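Long-range contact in pectinesterase 1 (Solanum lycopersicum, PDB 1XG2), which hydrolyses the methyl esters of pectin in the plant cell wall, releasing methanol and probably preparing the wall for softening during fruit ripening: residues Asn158-Lys172 / Gln191-Ser205. Sequence-based numbering, arbitrary orientation.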
loop_
_atom_site.group_PDB
_atom_site.type_symbol
_atom_site.label_atom_id
_atom_site.label_comp_id
_atom_site.label_asym_id
_atom_site.label_seq_id
_atom_site.Cartn_x
_atom_site.Cartn_y
_atom_site.Cartn_z
ATOM N N ASN A 158 0.552 -2.551 2.295
ATOM C CA ASN A 158 1.052 -3.772 1.695
ATOM C C ASN A 158 1.201 -3.648 0.186
ATOM O O ASN A 158 0.976 -4.608 -0.552
ATOM C CB ASN A 158 0.131 -4.933 2.057
ATOM C CG ASN A 158 0.725 -6.287 1.745
ATOM O OD1 ASN A 158 1.958 -6.475 1.848
ATOM N ND2 ASN A 158 -0.111 -7.232 1.339
ATOM N N ALA A 159 1.616 -2.462 -0.265
ATOM C CA ALA A 159 2.012 -2.280 -1.668
ATOM C C ALA A 159 3.283 -3.057 -1.954
ATOM O O ALA A 159 3.996 -3.438 -1.038
ATOM C CB ALA A 159 2.256 -0.799 -1.969
ATOM N N ALA A 160 3.560 -3.304 -3.229
ATOM C CA ALA A 160 4.929 -3.549 -3.648
ATOM C C ALA A 160 5.434 -2.165 -4.041
ATOM O O ALA A 160 4.964 -1.580 -5.021
ATOM C CB ALA A 160 4.982 -4.499 -4.808
ATOM N N VAL A 161 6.362 -1.633 -3.256
ATOM C CA VAL A 161 6.704 -0.223 -3.331
ATOM C C VAL A 161 8.196 0.028 -3.136
ATOM O O VAL A 161 8.822 -0.514 -2.223
ATOM C CB VAL A 161 5.864 0.622 -2.308
ATOM C CG1 VAL A 161 6.125 0.196 -0.885
ATOM C CG2 VAL A 161 6.150 2.106 -2.467
ATOM N N VAL A 162 8.752 0.851 -4.022
ATOM C CA VAL A 162 10.112 1.360 -3.892
ATOM C C VAL A 162 10.131 2.879 -3.723
ATOM O O VAL A 162 9.514 3.615 -4.503
ATOM C CB VAL A 162 10.944 0.975 -5.119
ATOM C CG1 VAL A 162 12.353 1.546 -5.025
ATOM C CG2 VAL A 162 10.982 -0.544 -5.244
ATOM N N PHE A 163 10.832 3.322 -2.687
ATOM C CA PHE A 163 11.163 4.725 -2.450
ATOM C C PHE A 163 12.601 4.924 -2.883
ATOM O O PHE A 163 13.504 4.221 -2.421
ATOM C CB PHE A 163 11.010 5.088 -0.972
ATOM C CG PHE A 163 9.608 4.981 -0.472
ATOM C CD1 PHE A 163 9.099 3.759 -0.070
ATOM C CD2 PHE A 163 8.788 6.105 -0.405
ATOM C CE1 PHE A 163 7.794 3.651 0.362
ATOM C CE2 PHE A 163 7.485 6.003 0.032
ATOM C CZ PHE A 163 6.992 4.782 0.423
ATOM N N GLN A 164 12.816 5.868 -3.785
ATOM C CA GLN A 164 14.138 6.130 -4.304
ATOM C C GLN A 164 14.445 7.611 -4.255
ATOM O O GLN A 164 13.674 8.409 -4.758
ATOM C CB GLN A 164 14.210 5.632 -5.739
ATOM C CG GLN A 164 15.514 5.048 -6.119
ATOM C CD GLN A 164 15.470 4.450 -7.505
ATOM O OE1 GLN A 164 15.283 5.177 -8.478
ATOM N NE2 GLN A 164 15.616 3.134 -7.599
ATOM N N LYS A 165 15.585 7.969 -3.664
ATOM C CA LYS A 165 15.997 9.369 -3.544
ATOM C C LYS A 165 14.918 10.251 -2.898
ATOM O O LYS A 165 14.683 11.388 -3.306
ATOM C CB LYS A 165 16.438 9.922 -4.905
ATOM C CG LYS A 165 17.492 9.068 -5.594
ATOM C CD LYS A 165 18.855 9.705 -5.622
ATOM C CE LYS A 165 19.914 8.770 -6.253
ATOM N NZ LYS A 165 20.062 8.918 -7.749
ATOM N N CYS A 166 14.276 9.699 -1.876
ATOM C CA CYS A 166 13.335 10.435 -1.046
ATOM C C CYS A 166 13.984 10.787 0.279
ATOM O O CYS A 166 14.898 10.106 0.724
ATOM C CB CYS A 166 12.087 9.592 -0.774
ATOM S SG CYS A 166 11.128 9.237 -2.274
ATOM N N GLN A 167 13.489 11.844 0.910
ATOM C CA GLN A 167 13.856 12.166 2.275
ATOM C C GLN A 167 12.691 11.728 3.165
ATOM O O GLN A 167 11.576 12.224 3.033
ATOM C CB GLN A 167 14.147 13.665 2.396
ATOM C CG GLN A 167 15.216 14.119 1.415
ATOM C CD GLN A 167 15.859 15.454 1.768
ATOM O OE1 GLN A 167 16.740 15.523 2.637
ATOM N NE2 GLN A 167 15.447 16.508 1.074
ATOM N N LEU A 168 12.964 10.747 4.015
ATOM C CA LEU A 168 12.003 10.198 4.958
ATOM C C LEU A 168 12.358 10.800 6.311
ATOM O O LEU A 168 13.399 10.494 6.893
ATOM C CB LEU A 168 12.072 8.676 4.971
ATOM C CG LEU A 168 12.028 8.033 3.575
ATOM C CD1 LEU A 168 12.058 6.534 3.682
ATOM C CD2 LEU A 168 10.826 8.480 2.821
ATOM N N VAL A 169 11.491 11.690 6.772
ATOM C CA VAL A 169 11.775 12.606 7.858
ATOM C C VAL A 169 10.863 12.317 9.041
ATOM O O VAL A 169 9.653 12.595 9.008
ATOM C CB VAL A 169 11.587 14.070 7.415
ATOM C CG1 VAL A 169 12.074 15.022 8.513
ATOM C CG2 VAL A 169 12.326 14.341 6.102
ATOM N N ALA A 170 11.444 11.747 10.082
ATOM C CA ALA A 170 10.712 11.561 11.329
ATOM C C ALA A 170 10.669 12.899 12.078
ATOM O O ALA A 170 11.657 13.631 12.111
ATOM C CB ALA A 170 11.354 10.485 12.165
ATOM N N ARG A 171 9.517 13.215 12.653
ATOM C CA ARG A 171 9.309 14.473 13.361
ATOM C C ARG A 171 8.985 14.225 14.837
ATOM O O ARG A 171 8.836 13.088 15.267
ATOM C CB ARG A 171 8.188 15.286 12.703
ATOM C CG ARG A 171 6.800 14.679 12.847
ATOM C CD ARG A 171 5.800 15.158 11.803
ATOM N NE ARG A 171 5.668 16.611 11.833
ATOM C CZ ARG A 171 4.962 17.339 10.978
ATOM N NH1 ARG A 171 4.246 16.771 10.012
ATOM N NH2 ARG A 171 4.942 18.657 11.113
ATOM N N LYS A 172 8.872 15.303 15.605
ATOM C CA LYS A 172 8.585 15.196 17.040
ATOM C C LYS A 172 7.145 14.745 17.244
ATOM O O LYS A 172 6.215 15.416 16.783
ATOM C CB LYS A 172 8.795 16.532 17.738
ATOM C CG LYS A 172 8.652 16.453 19.255
ATOM C CD LYS A 172 8.857 17.837 19.878
ATOM C CE LYS A 172 8.692 17.796 21.381
ATOM N NZ LYS A 172 8.169 19.083 21.912
ATOM N N GLN A 191 2.268 -13.501 -1.040
ATOM C CA GLN A 191 2.123 -12.174 -1.616
ATOM C C GLN A 191 3.495 -11.592 -1.989
ATOM O O GLN A 191 4.397 -11.553 -1.158
ATOM C CB GLN A 191 1.408 -11.222 -0.638
ATOM C CG GLN A 191 -0.049 -11.548 -0.307
ATOM C CD GLN A 191 -0.650 -10.564 0.709
ATOM O OE1 GLN A 191 -0.170 -10.446 1.848
ATOM N NE2 GLN A 191 -1.684 -9.856 0.298
ATOM N N ALA A 192 3.639 -11.133 -3.228
ATOM C CA ALA A 192 4.905 -10.531 -3.688
ATOM C C ALA A 192 4.931 -9.021 -3.418
ATOM O O ALA A 192 5.075 -8.182 -4.328
ATOM C CB ALA A 192 5.143 -10.817 -5.142
ATOM N N THR A 193 4.819 -8.679 -2.146
ATOM C CA THR A 193 4.741 -7.292 -1.727
ATOM C C THR A 193 5.826 -7.004 -0.720
ATOM O O THR A 193 6.494 -7.912 -0.219
ATOM C CB THR A 193 3.384 -7.016 -1.108
ATOM O OG1 THR A 193 3.137 -7.969 -0.067
ATOM C CG2 THR A 193 2.273 -7.251 -2.114
ATOM N N GLY A 194 5.968 -5.727 -0.404
ATOM C CA GLY A 194 6.942 -5.271 0.564
ATOM C C GLY A 194 7.376 -3.856 0.285
ATOM O O GLY A 194 7.082 -3.296 -0.761
ATOM N N THR A 195 8.108 -3.285 1.229
ATOM C CA THR A 195 8.585 -1.918 1.121
ATOM C C THR A 195 10.096 -1.911 0.979
ATOM O O THR A 195 10.812 -2.470 1.786
ATOM C CB THR A 195 8.174 -1.135 2.359
ATOM O OG1 THR A 195 6.760 -0.905 2.334
ATOM C CG2 THR A 195 8.810 0.251 2.382
ATOM N N SER A 196 10.570 -1.220 -0.040
ATOM C CA SER A 196 11.995 -1.103 -0.297
ATOM C C SER A 196 12.344 0.381 -0.297
ATOM O O SER A 196 11.706 1.170 -0.981
ATOM C CB SER A 196 12.324 -1.725 -1.650
ATOM O OG SER A 196 13.662 -1.457 -2.025
ATOM N N ILE A 197 13.350 0.750 0.488
ATOM C CA ILE A 197 13.803 2.123 0.605
ATOM C C ILE A 197 15.260 2.136 0.137
ATOM O O ILE A 197 16.101 1.467 0.731
ATOM C CB ILE A 197 13.678 2.581 2.072
ATOM C CG1 ILE A 197 12.203 2.730 2.452
ATOM C CG2 ILE A 197 14.435 3.908 2.344
ATOM C CD1 ILE A 197 11.977 2.700 3.959
ATOM N N GLN A 198 15.537 2.899 -0.909
ATOM C CA GLN A 198 16.818 2.849 -1.619
ATOM C C GLN A 198 17.317 4.237 -1.974
ATOM O O GLN A 198 16.580 5.025 -2.541
ATOM C CB GLN A 198 16.631 2.051 -2.915
ATOM C CG GLN A 198 17.913 1.640 -3.594
ATOM C CD GLN A 198 17.669 0.951 -4.936
ATOM O OE1 GLN A 198 16.650 1.196 -5.595
ATOM N NE2 GLN A 198 18.617 0.106 -5.348
ATOM N N PHE A 199 18.582 4.525 -1.673
ATOM C CA PHE A 199 19.180 5.841 -1.950
ATOM C C PHE A 199 18.382 6.980 -1.314
ATOM O O PHE A 199 18.286 8.067 -1.875
ATOM C CB PHE A 199 19.304 6.120 -3.449
ATOM C CG PHE A 199 19.777 4.955 -4.258
ATOM C CD1 PHE A 199 19.131 4.624 -5.438
ATOM C CD2 PHE A 199 20.878 4.211 -3.872
ATOM C CE1 PHE A 199 19.558 3.549 -6.203
ATOM C CE2 PHE A 199 21.310 3.130 -4.636
ATOM C CZ PHE A 199 20.652 2.809 -5.807
ATOM N N CYS A 200 17.844 6.726 -0.130
ATOM C CA CYS A 200 17.040 7.695 0.579
ATOM C C CYS A 200 17.843 8.324 1.714
ATOM O O CYS A 200 18.924 7.855 2.082
ATOM C CB CYS A 200 15.784 7.015 1.133
ATOM S SG CYS A 200 14.551 6.650 -0.155
ATOM N N ASN A 201 17.282 9.400 2.245
ATOM C CA ASN A 201 17.797 10.089 3.408
ATOM C C ASN A 201 16.805 9.872 4.523
ATOM O O ASN A 201 15.704 10.377 4.431
ATOM C CB ASN A 201 17.826 11.576 3.067
ATOM C CG ASN A 201 19.087 12.261 3.494
ATOM O OD1 ASN A 201 20.168 11.687 3.435
ATOM N ND2 ASN A 201 18.960 13.546 3.874
ATOM N N ILE A 202 17.161 9.125 5.567
ATOM C CA ILE A 202 16.266 8.942 6.712
ATOM C C ILE A 202 16.821 9.764 7.851
ATOM O O ILE A 202 17.862 9.432 8.427
ATOM C CB ILE A 202 16.121 7.467 7.110
ATOM C CG1 ILE A 202 15.826 6.621 5.868
ATOM C CG2 ILE A 202 15.019 7.326 8.142
ATOM C CD1 ILE A 202 15.625 5.142 6.140
ATOM N N ILE A 203 16.123 10.850 8.151
ATOM C CA ILE A 203 16.646 11.906 8.995
ATOM C C ILE A 203 15.586 12.440 9.950
ATOM O O ILE A 203 14.399 12.114 9.837
ATOM C CB ILE A 203 17.183 13.041 8.116
ATOM C CG1 ILE A 203 16.066 13.611 7.214
ATOM C CG2 ILE A 203 18.342 12.532 7.270
ATOM C CD1 ILE A 203 16.473 14.856 6.436
ATOM N N ALA A 204 16.040 13.287 10.873
ATOM C CA ALA A 204 15.169 13.946 11.827
ATOM C C ALA A 204 14.805 15.356 11.341
ATOM O O ALA A 204 15.612 16.059 10.734
ATOM C CB ALA A 204 15.861 14.037 13.179
ATOM N N SER A 205 13.577 15.753 11.626
ATOM C CA SER A 205 13.151 17.138 11.487
ATOM C C SER A 205 13.863 18.009 12.521
ATOM O O SER A 205 14.451 17.500 13.486
ATOM C CB SER A 205 11.663 17.219 11.732
ATOM O OG SER A 205 11.415 16.884 13.078
HETATM O O HOH W 1 4.473 -2.286 1.429
#
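Strands 160-164 and 194-198 run parallel, their axes 4.7 Å apart, and after a matching turn strands 167-170 and 201-204 pair in the same sense. Ser196 N bonds Val161 O at 2.9 Å, and its O receives Phe163 N; at Gly194 the backbone angles would jam any CB against the preceding carbonyl. These are successive coils of the right-handed parallel beta-helix of pectinesterases, each strand pair belonging to a different sheet. Inside, Leu168 CD1 reaches across the turn to Ile197 CG2, 3.8 Å away. Phe163, CG anti to the carbonyl carbon (chi1 -64°), sets its ring beside its own N, Ser196 O at the edge and CD1 4.1 Å from Ile197 CG1. Cys200 SG accepts the N-H of Cys166 at 3.5 Å; the two cysteines are not disulfide-linked here. Gln164 NE2 reaches Gln198 OE1 at 3.0 Å from above its carbonyl plane; long amides suit both places, Gln164 NE2 also bonding Val312 O and Gln198 NE2 Gly314 O. About 6 Å from the side chain of Trp223, a probable substrate-binding residue, Asn158 OD1 accepts Thr193 OG1 at 2.7 Å, while its ND2 bonds Asp110 of the inhibitor chain. With an alanine here, the Thr193 hydroxyl would probably lose its acceptor and the inhibitor's Asp110 a donor.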